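Local coordinates for pyruvate-formate lyase-activating enzyme (Bacteroides vulgatus ATCC 8482, PDB 3CAN), which is a member of the radical SAM superfamily, here a domain of parallel strands flanked by helices, at residues A[47-50]-A[51-54]; A[22-25]-A[26-29]; A[161-164]-A[165-169]; A[108-111]-A[112-116]; A[78-81]-A[82-86]. All coordinates share one frame; numbering follows the deposited sequence.

How the contacts relate
Each contact lies within one helix, between side chains a turn apart, on helices that flank a parallel sheet. Contacts 1 and 2 hold neighbouring helices that touch through Glu50, Val51 and Asn54 on one side and Ile22, Leu25 and Lys26 on the other. Contacts 3 and 4, beyond the chain's centre, with centres about 12 Å apart, pair likewise through Cys167 and Ile112. Contact 5 lies nearest that centre and combines apolar packing with asparagines bonded to nearby loops; Asn84 there meets Val48 of contact 1. Salt bridges mark the outer faces of contacts 1, 2 and 4, whereas contact 3, the most superficial, is rich in glutamines. Contact 2 alone abuts the second subunit with apolar packing.

Contact 1 (A[47-50]-A[51-54]); sequences TVDE and VMRN
In the beta-alpha-beta unit of strand 35-38, helix 45-53 and strand 57-61, Glu50 meets Arg53 and Asn54 near the C-terminal end of the helix. Glu50 is modelled in two conformers, and its side-chain contacts hold for one of them. In that conformer Arg53 grips a single carboxylate oxygen side-on, NE lying 3.0 Å and NH1 2.9 Å from Glu50 OE1. The oxygen lies in the guanidinium plane, but the two flat groups are turned 59° apart: NH1 meets OE1 nearly along its C-O axis, while NE comes from above the carboxylate. A bend at chi3 (-85°) folds the arginine back, and Asp49 O lies over one guanidinium face. Asn54 suits its place because its amide can reach a backbone carbonyl: ND2 donates to Glu50 O at 2.8 Å and, weakly, to Glu50 OE2 at 3.1 Å. Met52, present as selenomethionine, reaches back one turn, its CE approaching both Val48 CG1 at 4.0 Å and Asp49 OD1 at 3.4 Å. The Asp49 carboxylate has its own ionic partner in Arg87, through OD2. Branched Val51 faces inward, packing on Leu58 of strand 57-61 and on Ile22 of helix 18-30, while Val48 rests against Asn84 and Val88 of helix 79-90.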
loop_
_atom_site.group_PDB
_atom_site.type_symbol
_atom_site.label_atom_id
_atom_site.label_comp_id
_atom_site.label_asym_id
_atom_site.label_seq_id
_atom_site.Cartn_x
_atom_site.Cartn_y
_atom_site.Cartn_z
ATOM N N THR A 47 6.516 5.381 23.198
ATOM C CA THR A 47 5.420 4.886 22.366
ATOM C C THR A 47 5.935 4.045 21.207
ATOM O O THR A 47 5.338 3.029 20.873
ATOM C CB THR A 47 4.547 6.013 21.813
ATOM O OG1 THR A 47 4.173 6.884 22.890
ATOM C CG2 THR A 47 3.285 5.413 21.155
ATOM N N VAL A 48 7.038 4.467 20.599
ATOM C CA VAL A 48 7.671 3.668 19.551
ATOM C C VAL A 48 8.030 2.301 20.133
ATOM O O VAL A 48 7.783 1.285 19.526
ATOM C CB VAL A 48 8.931 4.344 18.978
ATOM C CG1 VAL A 48 9.616 3.430 17.947
ATOM C CG2 VAL A 48 8.576 5.707 18.354
ATOM N N ASP A 49 8.600 2.284 21.332
ATOM C CA ASP A 49 8.965 1.019 21.984
ATOM C C ASP A 49 7.749 0.118 22.219
ATOM O O ASP A 49 7.808 -1.095 21.957
ATOM C CB ASP A 49 9.658 1.286 23.325
ATOM C CG ASP A 49 11.036 1.885 23.170
ATOM O OD1 ASP A 49 11.566 1.933 22.043
ATOM O OD2 ASP A 49 11.598 2.310 24.208
ATOM N N GLU A 50 6.649 0.700 22.696
ATOM C CA GLU A 50 5.434 -0.074 22.962
ATOM C C GLU A 50 4.801 -0.583 21.669
ATOM O O GLU A 50 4.302 -1.697 21.627
ATOM C CB GLU A 50 4.415 0.741 23.765
ATOM C CG GLU A 50 3.183 -0.053 24.237
ATOM C CD GLU A 50 3.503 -1.173 25.232
ATOM O OE1 GLU A 50 4.570 -1.133 25.883
ATOM O OE2 GLU A 50 2.671 -2.102 25.365
ATOM N N VAL A 51 4.817 0.233 20.616
ATOM C CA VAL A 51 4.334 -0.219 19.301
ATOM C C VAL A 51 5.150 -1.424 18.819
ATOM O O VAL A 51 4.588 -2.430 18.396
ATOM C CB VAL A 51 4.366 0.901 18.243
ATOM C CG1 VAL A 51 4.140 0.310 16.834
ATOM C CG2 VAL A 51 3.286 1.954 18.559
HETATM N N MSE A 52 6.473 -1.355 18.940
HETATM C CA MSE A 52 7.324 -2.490 18.553
HETATM C C MSE A 52 7.017 -3.775 19.336
HETATM O O MSE A 52 7.114 -4.869 18.799
HETATM C CB MSE A 52 8.802 -2.125 18.673
HETATM C CG MSE A 52 9.292 -1.179 17.604
HETATM SE SE MSE A 52 11.231 -0.957 17.625
HETATM C CE MSE A 52 11.402 0.107 19.232
ATOM N N ARG A 53 6.622 -3.651 20.598
ATOM C CA ARG A 53 6.243 -4.819 21.369
ATOM C C ARG A 53 4.945 -5.470 20.879
ATOM O O ARG A 53 4.651 -6.620 21.238
ATOM C CB ARG A 53 6.121 -4.456 22.848
ATOM C CG ARG A 53 7.455 -4.273 23.524
ATOM C CD ARG A 53 7.300 -4.231 25.032
ATOM N NE ARG A 53 6.984 -2.890 25.482
ATOM C CZ ARG A 53 7.886 -1.934 25.713
ATOM N NH1 ARG A 53 7.484 -0.740 26.099
ATOM N NH2 ARG A 53 9.190 -2.151 25.558
ATOM N N ASN A 54 4.190 -4.756 20.041
ATOM C CA ASN A 54 2.859 -5.188 19.647
ATOM C C ASN A 54 2.637 -5.162 18.135
ATOM O O ASN A 54 1.520 -4.966 17.661
ATOM C CB ASN A 54 1.821 -4.339 20.370
ATOM C CG ASN A 54 1.867 -4.541 21.884
ATOM O OD1 ASN A 54 1.431 -5.583 22.399
ATOM N ND2 ASN A 54 2.417 -3.560 22.594
#

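Contact 2 (A[22-25]-A[26-29]); sequences IDIL and KRCG
Asp23 and Arg27 form an i to i+4 ion pair on helix 18-30, the helix of the beta-alpha-beta unit between strands 6-10 and 35-38. The charged contact is nearly straight: Arg27 NE donates to Asp23 OD2 at 2.9 Å with an angle of 173° at the hydrogen. The oxygen lies in the guanidinium plane, yet the nitrogen comes from above the carboxylate, whose plane is turned 74° away. With CG opposite the backbone nitrogen (chi1 -173°), the short aspartate holds its carboxylate out beside the helix, and the extended arginine chain reaches back one turn to meet it. A water spans the pair, accepting from Arg27 NH2 at 3.2 Å and donating weakly to Asp23 OD2.

Apolar contacts occupy other faces. Lys26 lays its long methylene chain across Ile22, CE standing 3.9 Å from CG2, while the amine extends beyond. Ile24 CG2 lies 4.1 Å from Cys28 SG, and Ile24 also packs on Phe9 and on Ile24 of the second subunit. Leu25 meets Phe9 and Val37 of the sheet. Cys28, small enough to approach the sheet closely, packs on Val7 and touches Phe20 of the second subunit.

The shortest backbone bond is Lys26 N to Ile22 O, at 2.8 Å.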
loop_
_atom_site.group_PDB
_atom_site.type_symbol
_atom_site.label_atom_id
_atom_site.label_comp_id
_atom_site.label_asym_id
_atom_site.label_seq_id
_atom_site.Cartn_x
_atom_site.Cartn_y
_atom_site.Cartn_z
ATOM N N ILE A 22 -2.373 0.755 20.450
ATOM C CA ILE A 22 -1.781 -0.387 21.158
ATOM C C ILE A 22 -2.847 -1.428 21.529
ATOM O O ILE A 22 -2.630 -2.637 21.393
ATOM C CB ILE A 22 -0.999 0.085 22.415
ATOM C CG1 ILE A 22 0.205 0.953 22.013
ATOM C CG2 ILE A 22 -0.545 -1.114 23.237
ATOM C CD1 ILE A 22 1.193 0.272 21.144
ATOM N N ASP A 23 -4.023 -0.977 21.959
ATOM C CA ASP A 23 -5.114 -1.896 22.271
ATOM C C ASP A 23 -5.537 -2.714 21.038
ATOM O O ASP A 23 -5.694 -3.932 21.110
ATOM C CB ASP A 23 -6.309 -1.136 22.824
ATOM C CG ASP A 23 -7.401 -2.058 23.307
ATOM O OD1 ASP A 23 -7.147 -2.851 24.233
ATOM O OD2 ASP A 23 -8.489 -2.011 22.725
ATOM N N ILE A 24 -5.709 -2.050 19.907
ATOM C CA ILE A 24 -6.110 -2.747 18.684
ATOM C C ILE A 24 -4.999 -3.694 18.249
ATOM O O ILE A 24 -5.257 -4.828 17.868
ATOM C CB ILE A 24 -6.449 -1.764 17.565
ATOM C CG1 ILE A 24 -7.661 -0.892 17.941
ATOM C CG2 ILE A 24 -6.683 -2.535 16.237
ATOM C CD1 ILE A 24 -8.926 -1.645 18.364
ATOM N N LEU A 25 -3.755 -3.232 18.309
ATOM C CA LEU A 25 -2.618 -4.102 17.997
ATOM C C LEU A 25 -2.601 -5.356 18.881
ATOM O O LEU A 25 -2.414 -6.464 18.385
ATOM C CB LEU A 25 -1.309 -3.328 18.131
ATOM C CG LEU A 25 -1.039 -2.287 17.042
ATOM C CD1 LEU A 25 0.211 -1.470 17.414
ATOM C CD2 LEU A 25 -0.840 -2.927 15.663
ATOM N N LYS A 26 -2.816 -5.188 20.180
ATOM C CA LYS A 26 -2.895 -6.349 21.076
ATOM C C LYS A 26 -4.003 -7.328 20.677
ATOM O O LYS A 26 -3.782 -8.540 20.614
ATOM C CB LYS A 26 -3.076 -5.901 22.520
ATOM C CG LYS A 26 -1.788 -5.369 23.108
ATOM C CD LYS A 26 -1.956 -4.799 24.486
ATOM C CE LYS A 26 -0.612 -4.499 25.102
ATOM N NZ LYS A 26 -0.789 -3.815 26.418
ATOM N N ARG A 27 -5.183 -6.802 20.382
ATOM C CA ARG A 27 -6.315 -7.631 19.957
ATOM C C ARG A 27 -6.007 -8.404 18.671
ATOM O O ARG A 27 -6.312 -9.593 18.556
ATOM C CB ARG A 27 -7.561 -6.766 19.763
ATOM C CG ARG A 27 -8.134 -6.229 21.063
ATOM C CD ARG A 27 -9.194 -5.174 20.817
ATOM N NE ARG A 27 -9.655 -4.595 22.067
ATOM C CZ ARG A 27 -10.588 -5.136 22.837
ATOM N NH1 ARG A 27 -11.203 -6.251 22.473
ATOM N NH2 ARG A 27 -10.921 -4.547 23.974
ATOM N N CYS A 28 -5.393 -7.729 17.709
ATOM C CA CYS A 28 -5.001 -8.372 16.451
ATOM C C CYS A 28 -3.950 -9.472 16.672
ATOM O O CYS A 28 -4.006 -10.530 16.039
ATOM C CB CYS A 28 -4.514 -7.330 15.447
ATOM S SG CYS A 28 -5.826 -6.264 14.797
ATOM N N GLY A 29 -3.016 -9.231 17.585
ATOM C CA GLY A 29 -1.994 -10.229 17.924
ATOM C C GLY A 29 -2.611 -11.512 18.467
ATOM O O GLY A 29 -2.199 -12.617 18.105
HETATM O O HOH W 1 -9.985 -1.920 25.477
#

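Contact 3 (A[161-164]-A[165-169]); sequences EEVQ and QQCIQ
Gln166 N donates to Glu162 O at 2.9 Å, one of the backbone bonds that carry helix 161-173 through this turn. The Gln166 side chain then runs back past the same carbonyl, its CG 3.2 Å from Glu162 O, and crosses Glu162 obliquely. Its amide is nearly perpendicular to the glutamate carboxylate (83° between planes), with NE2 lying 3.6 Å from Glu162 CG. Both chains are long, polar and extended, as suits a solvent-facing flank.

A water joins two consecutive glutamines: it donates to Gln164 OE1 at 3.0 Å, and Gln165 NE2 donates to it at 2.9 Å. The bend of Gln165 at chi2 (-59°) turns its amide toward that water. The other atom of the Gln164 amide, NE2, bonds to Pro159 O just ahead of the helix.

Toward the protein, Val163 CG1 lies 4.1 Å from buried Cys167 SG. Cys167 and Ile168 face the strands at Leu131, Ile168 also at Ala178, and the Gln164 chain lies on Pro133 and Ile180, whereas Val163 meets loop residues Glu103 and Ala107. With the glutamates, Gln165 and Gln166 on the exposed side, this is the amphipathic pattern of a helix covering parallel strands in an alpha/beta fold.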
loop_
_atom_site.group_PDB
_atom_site.type_symbol
_atom_site.label_atom_id
_atom_site.label_comp_id
_atom_site.label_asym_id
_atom_site.label_seq_id
_atom_site.Cartn_x
_atom_site.Cartn_y
_atom_site.Cartn_z
ATOM N N GLU A 161 11.989 6.701 -16.159
ATOM C CA GLU A 161 12.479 5.351 -15.909
ATOM C C GLU A 161 13.984 5.374 -15.613
ATOM O O GLU A 161 14.462 4.629 -14.753
ATOM C CB GLU A 161 12.176 4.429 -17.097
ATOM C CG GLU A 161 12.495 2.959 -16.839
ATOM C CD GLU A 161 11.973 2.020 -17.924
ATOM O OE1 GLU A 161 11.470 2.493 -18.968
ATOM O OE2 GLU A 161 12.066 0.791 -17.729
ATOM N N GLU A 162 14.714 6.242 -16.311
ATOM C CA GLU A 162 16.158 6.362 -16.130
ATOM C C GLU A 162 16.492 6.830 -14.719
ATOM O O GLU A 162 17.362 6.261 -14.066
ATOM C CB GLU A 162 16.757 7.332 -17.153
ATOM C CG GLU A 162 18.282 7.350 -17.166
ATOM C CD GLU A 162 18.862 8.360 -18.143
ATOM O OE1 GLU A 162 18.254 8.594 -19.213
ATOM O OE2 GLU A 162 19.944 8.912 -17.841
ATOM N N VAL A 163 15.803 7.868 -14.259
ATOM C CA VAL A 163 16.010 8.382 -12.902
ATOM C C VAL A 163 15.640 7.335 -11.846
ATOM O O VAL A 163 16.393 7.116 -10.901
ATOM C CB VAL A 163 15.241 9.709 -12.666
ATOM C CG1 VAL A 163 15.224 10.079 -11.185
ATOM C CG2 VAL A 163 15.857 10.840 -13.494
ATOM N N GLN A 164 14.498 6.675 -12.017
ATOM C CA GLN A 164 14.077 5.621 -11.098
ATOM C C GLN A 164 15.160 4.557 -10.936
ATOM O O GLN A 164 15.516 4.185 -9.816
ATOM C CB GLN A 164 12.782 4.971 -11.575
ATOM C CG GLN A 164 11.563 5.864 -11.461
ATOM C CD GLN A 164 10.341 5.206 -12.047
ATOM O OE1 GLN A 164 10.121 4.009 -11.849
ATOM N NE2 GLN A 164 9.533 5.977 -12.771
ATOM N N GLN A 165 15.710 4.091 -12.052
ATOM C CA GLN A 165 16.746 3.065 -12.000
ATOM C C GLN A 165 18.056 3.594 -11.422
ATOM O O GLN A 165 18.774 2.857 -10.757
ATOM C CB GLN A 165 16.977 2.451 -13.385
ATOM C CG GLN A 165 15.774 1.687 -13.921
ATOM C CD GLN A 165 15.332 0.530 -13.018
ATOM O OE1 GLN A 165 16.149 -0.106 -12.345
ATOM N NE2 GLN A 165 14.033 0.252 -13.015
ATOM N N GLN A 166 18.376 4.854 -11.708
ATOM C CA GLN A 166 19.541 5.494 -11.112
ATOM C C GLN A 166 19.401 5.532 -9.592
ATOM O O GLN A 166 20.368 5.288 -8.882
ATOM C CB GLN A 166 19.758 6.895 -11.701
ATOM C CG GLN A 166 20.326 6.855 -13.133
ATOM C CD GLN A 166 20.234 8.192 -13.879
ATOM O OE1 GLN A 166 19.511 9.104 -13.466
ATOM N NE2 GLN A 166 20.966 8.305 -14.987
ATOM N N CYS A 167 18.194 5.800 -9.096
ATOM C CA CYS A 167 17.958 5.818 -7.645
ATOM C C CYS A 167 18.123 4.424 -7.035
ATOM O O CYS A 167 18.712 4.254 -5.969
ATOM C CB CYS A 167 16.572 6.373 -7.334
ATOM S SG CYS A 167 16.390 8.126 -7.737
ATOM N N ILE A 168 17.592 3.421 -7.721
ATOM C CA ILE A 168 17.772 2.050 -7.285
ATOM C C ILE A 168 19.252 1.677 -7.249
ATOM O O ILE A 168 19.705 1.026 -6.303
ATOM C CB ILE A 168 17.003 1.068 -8.198
ATOM C CG1 ILE A 168 15.488 1.281 -8.049
ATOM C CG2 ILE A 168 17.392 -0.373 -7.884
ATOM C CD1 ILE A 168 14.907 0.910 -6.678
ATOM N N GLN A 169 20.001 2.077 -8.275
ATOM C CA GLN A 169 21.424 1.770 -8.334
ATOM C C GLN A 169 22.193 2.393 -7.174
ATOM O O GLN A 169 23.051 1.746 -6.581
ATOM C CB GLN A 169 22.044 2.231 -9.656
ATOM C CG GLN A 169 23.468 1.735 -9.872
ATOM C CD GLN A 169 23.537 0.213 -9.919
ATOM O OE1 GLN A 169 22.887 -0.419 -10.748
ATOM N NE2 GLN A 169 24.307 -0.376 -9.015
HETATM O O HOH W 2 11.782 2.085 -13.351
#

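Contact 4 (A[108-111]-A[112-116]); sequences DEKN and IKLSA
Glu109 and Lys113 lie side by side and point the same way, so that methylenes touch along their length before the charges meet. Glu109 CG is 3.5 Å from Lys113 CE, and beyond it Lys113 NZ donates to Glu109 OE2 at 2.8 Å in a salt bridge. The ammonium sits above the carboxylate plane, 64° out of it. The different first torsions explain the fit: Glu109 CG is trans to its own nitrogen (chi1 174°), while Lys113 CG swings back beside its nitrogen (chi1 -72°), and both chains then run extended. Lys110 and Leu114 meet differently, crossing at a slant with the leucine methyl CD1 3.9 Å from both Lys110 CG and CE, so that the lysine's aliphatic part shields a leucine on the exposed flank.

These turns open helix 109-121, which links strands 95-101 and 128-133 in a beta-alpha-beta unit. Asp108 is its N-cap: OD2 accepts from Asn111 N at 3.0 Å, satisfying an amide that has no preceding helical carbonyl.

On the buried side, Asn111 O is gripped twice by one residue, Ser115 N at 2.9 Å and Ser115 OG at 2.8 Å reaching it from opposite faces of its plane. Serine suits the spot because its short hydroxyl can fold back onto the helix. A water, 2.9 Å from Asn111 ND2 as acceptor, also donates to Ser115 OG, tying the two side chains together. Asn111 is further held by Met65 N through OD1 and by Asn106 O through ND2, while Ile112 turns to Cys167 and Ile170 of helix 161-173.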
loop_
_atom_site.group_PDB
_atom_site.type_symbol
_atom_site.label_atom_id
_atom_site.label_comp_id
_atom_site.label_asym_id
_atom_site.label_seq_id
_atom_site.Cartn_x
_atom_site.Cartn_y
_atom_site.Cartn_z
ATOM N N ASP A 108 16.607 13.921 -6.784
ATOM C CA ASP A 108 17.970 14.348 -7.078
ATOM C C ASP A 108 18.990 13.393 -6.464
ATOM O O ASP A 108 18.768 12.838 -5.387
ATOM C CB ASP A 108 18.224 15.792 -6.607
ATOM C CG ASP A 108 17.855 16.015 -5.148
ATOM O OD1 ASP A 108 16.648 15.923 -4.807
ATOM O OD2 ASP A 108 18.772 16.294 -4.343
ATOM N N GLU A 109 20.112 13.222 -7.162
ATOM C CA GLU A 109 21.187 12.340 -6.737
ATOM C C GLU A 109 21.649 12.687 -5.315
ATOM O O GLU A 109 21.894 11.798 -4.496
ATOM C CB GLU A 109 22.361 12.462 -7.719
ATOM C CG GLU A 109 23.598 11.718 -7.318
ATOM C CD GLU A 109 24.718 11.903 -8.326
ATOM O OE1 GLU A 109 24.481 11.636 -9.527
ATOM O OE2 GLU A 109 25.820 12.319 -7.913
ATOM N N LYS A 110 21.745 13.976 -5.015
ATOM C CA LYS A 110 22.169 14.386 -3.676
ATOM C C LYS A 110 21.251 13.812 -2.598
ATOM O O LYS A 110 21.720 13.167 -1.662
ATOM C CB LYS A 110 22.225 15.902 -3.542
ATOM C CG LYS A 110 22.642 16.361 -2.145
ATOM C CD LYS A 110 22.735 17.862 -2.076
ATOM C CE LYS A 110 22.911 18.351 -0.652
ATOM N NZ LYS A 110 22.824 19.867 -0.604
ATOM N N ASN A 111 19.947 14.025 -2.732
ATOM C CA ASN A 111 19.030 13.533 -1.703
ATOM C C ASN A 111 19.066 12.024 -1.543
ATOM O O ASN A 111 19.036 11.505 -0.422
ATOM C CB ASN A 111 17.591 13.936 -1.978
ATOM C CG ASN A 111 16.673 13.499 -0.871
ATOM O OD1 ASN A 111 16.838 13.927 0.273
ATOM N ND2 ASN A 111 15.712 12.609 -1.194
ATOM N N ILE A 112 19.115 11.314 -2.661
ATOM C CA ILE A 112 19.105 9.859 -2.618
ATOM C C ILE A 112 20.406 9.331 -2.034
ATOM O O ILE A 112 20.389 8.389 -1.247
ATOM C CB ILE A 112 18.797 9.250 -4.003
ATOM C CG1 ILE A 112 17.419 9.736 -4.495
ATOM C CG2 ILE A 112 18.851 7.730 -3.960
ATOM C CD1 ILE A 112 16.239 9.397 -3.574
ATOM N N LYS A 113 21.536 9.951 -2.381
ATOM C CA LYS A 113 22.811 9.572 -1.765
ATOM C C LYS A 113 22.834 9.858 -0.261
ATOM O O LYS A 113 23.277 9.012 0.519
ATOM C CB LYS A 113 24.011 10.229 -2.466
ATOM C CG LYS A 113 24.306 9.641 -3.859
ATOM C CD LYS A 113 25.509 10.300 -4.495
ATOM C CE LYS A 113 25.860 9.606 -5.787
ATOM N NZ LYS A 113 27.027 10.260 -6.462
ATOM N N LEU A 114 22.339 11.018 0.157
ATOM C CA LEU A 114 22.304 11.348 1.592
ATOM C C LEU A 114 21.412 10.351 2.326
ATOM O O LEU A 114 21.728 9.914 3.432
ATOM C CB LEU A 114 21.800 12.776 1.804
ATOM C CG LEU A 114 22.774 13.875 1.368
ATOM C CD1 LEU A 114 22.065 15.235 1.497
ATOM C CD2 LEU A 114 24.103 13.826 2.161
ATOM N N SER A 115 20.298 9.991 1.690
ATOM C CA SER A 115 19.375 8.996 2.235
ATOM C C SER A 115 20.066 7.641 2.400
ATOM O O SER A 115 19.961 6.997 3.447
ATOM C CB SER A 115 18.145 8.847 1.326
ATOM O OG SER A 115 17.381 10.046 1.242
ATOM N N ALA A 116 20.783 7.220 1.365
ATOM C CA ALA A 116 21.499 5.949 1.382
ATOM C C ALA A 116 22.577 5.933 2.468
ATOM O O ALA A 116 22.738 4.955 3.187
ATOM C CB ALA A 116 22.117 5.681 0.009
HETATM O O HOH W 3 14.623 11.002 1.021
#

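Contact 5 (A[78-81]-A[82-86]); sequences NELI and LKNIR
Leu80 reaches Asn84 because its CG is trans to the backbone nitrogen (chi1 176°) and the chain then bends at chi2 (61°), carrying a methyl over the next turn. Asn84 instead folds back beside its own nitrogen (chi1 -76°), so that the two side chains slant across each other. Leu80 CD1 comes almost equally close to both ends of the amide, 3.8 Å from Asn84 OD1 and 4.0 Å from Asn84 ND2. The leucine thus provides an apolar cover for a buried polar group, whose ND2 finds its acceptors among the carbonyls of Leu42 and Thr40. An asparagine suits this place, since its amide can tie the helix to a neighbouring loop.

Ile81 and Ile85 make the apolar pair of side chains. The CG2 branch of Ile81 meets the CD1 end of Ile85 at 4.0 Å, and Ile85 CG1 passes 3.3 Å from Ile81 O, close against the helix backbone. Isoleucine supplies two branches here: Ile81 spends CG2 on Ile85, while Ile85 also reaches beyond its own helix. Leu82 leans back over Asn78, its CG 3.4 Å from Asn78 O, while the same carbonyl accepts from Leu82 N at 3.0 Å. The side chain of Asn78 is held through ND2 by Ser64 O, and Glu79 OE1 by the hydroxyl of Ser67.

Helix 79-90 is one of the helices flanking the parallel sheet of this alpha/beta fold: Ile85 packs on Tyr95 and Ile97 of strand 95-101 and, with Leu82, on Phe118 of helix 109-121, whereas Ile81 and Asn78 lean on His70 of helix 67-74.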
loop_
_atom_site.group_PDB
_atom_site.type_symbol
_atom_site.label_atom_id
_atom_site.label_comp_id
_atom_site.label_asym_id
_atom_site.label_seq_id
_atom_site.Cartn_x
_atom_site.Cartn_y
_atom_site.Cartn_z
ATOM N N ASN A 78 12.146 17.167 9.465
ATOM C CA ASN A 78 12.503 15.750 9.424
ATOM C C ASN A 78 13.323 15.255 10.615
ATOM O O ASN A 78 13.636 14.060 10.698
ATOM C CB ASN A 78 13.187 15.383 8.094
ATOM C CG ASN A 78 14.566 15.983 7.947
ATOM O OD1 ASN A 78 15.085 16.674 8.844
ATOM N ND2 ASN A 78 15.177 15.728 6.806
ATOM N N GLU A 79 13.661 16.146 11.549
ATOM C CA GLU A 79 14.510 15.766 12.674
ATOM C C GLU A 79 13.952 14.549 13.443
ATOM O O GLU A 79 14.679 13.583 13.738
ATOM C CB GLU A 79 14.730 16.970 13.597
ATOM C CG GLU A 79 15.822 17.962 13.094
ATOM C CD GLU A 79 15.390 18.929 11.974
ATOM O OE1 GLU A 79 14.311 18.783 11.395
ATOM O OE2 GLU A 79 16.156 19.866 11.669
ATOM N N LEU A 80 12.652 14.583 13.742
ATOM C CA LEU A 80 12.002 13.484 14.440
ATOM C C LEU A 80 11.946 12.210 13.602
ATOM O O LEU A 80 12.100 11.111 14.127
ATOM C CB LEU A 80 10.573 13.882 14.819
ATOM C CG LEU A 80 9.731 12.796 15.485
ATOM C CD1 LEU A 80 10.379 12.366 16.787
ATOM C CD2 LEU A 80 8.320 13.304 15.722
ATOM N N ILE A 81 11.700 12.355 12.306
ATOM C CA ILE A 81 11.630 11.204 11.404
ATOM C C ILE A 81 12.967 10.455 11.449
ATOM O O ILE A 81 13.000 9.235 11.585
ATOM C CB ILE A 81 11.291 11.626 9.940
ATOM C CG1 ILE A 81 9.807 11.960 9.792
ATOM C CG2 ILE A 81 11.608 10.500 8.945
ATOM C CD1 ILE A 81 9.346 13.138 10.530
ATOM N N LEU A 82 14.065 11.202 11.372
ATOM C CA LEU A 82 15.387 10.586 11.390
ATOM C C LEU A 82 15.691 9.932 12.738
ATOM O O LEU A 82 16.274 8.859 12.792
ATOM C CB LEU A 82 16.458 11.614 11.023
ATOM C CG LEU A 82 16.312 12.210 9.615
ATOM C CD1 LEU A 82 17.431 13.222 9.330
ATOM C CD2 LEU A 82 16.290 11.119 8.553
ATOM N N LYS A 83 15.310 10.590 13.819
ATOM C CA LYS A 83 15.456 10.019 15.161
ATOM C C LYS A 83 14.709 8.691 15.291
ATOM O O LYS A 83 15.246 7.711 15.824
ATOM C CB LYS A 83 14.930 11.016 16.196
ATOM C CG LYS A 83 15.071 10.545 17.616
ATOM C CD LYS A 83 14.738 11.632 18.625
ATOM C CE LYS A 83 15.819 12.703 18.693
ATOM N NZ LYS A 83 15.593 13.808 17.723
ATOM N N ASN A 84 13.483 8.650 14.785
ATOM C CA ASN A 84 12.659 7.432 14.856
ATOM C C ASN A 84 13.228 6.268 14.056
ATOM O O ASN A 84 13.165 5.108 14.490
ATOM C CB ASN A 84 11.234 7.717 14.372
ATOM C CG ASN A 84 10.404 8.460 15.402
ATOM O OD1 ASN A 84 10.808 8.587 16.567
ATOM N ND2 ASN A 84 9.260 9.010 14.967
ATOM N N ILE A 85 13.768 6.568 12.885
ATOM C CA ILE A 85 14.385 5.539 12.076
ATOM C C ILE A 85 15.591 4.989 12.821
ATOM O O ILE A 85 15.776 3.775 12.907
ATOM C CB ILE A 85 14.792 6.040 10.667
ATOM C CG1 ILE A 85 13.554 6.484 9.871
ATOM C CG2 ILE A 85 15.556 4.953 9.944
ATOM C CD1 ILE A 85 13.873 7.269 8.610
ATOM N N ARG A 86 16.409 5.876 13.395
ATOM C CA ARG A 86 17.558 5.414 14.167
ATOM C C ARG A 86 17.113 4.556 15.355
ATOM O O ARG A 86 17.721 3.528 15.634
ATOM C CB ARG A 86 18.412 6.587 14.647
ATOM C CG ARG A 86 19.708 6.171 15.337
ATOM C CD ARG A 86 20.637 7.371 15.522
ATOM N NE ARG A 86 21.176 7.832 14.246
ATOM C CZ ARG A 86 22.165 7.236 13.589
ATOM N NH1 ARG A 86 22.772 6.159 14.084
ATOM N NH2 ARG A 86 22.565 7.729 12.436
#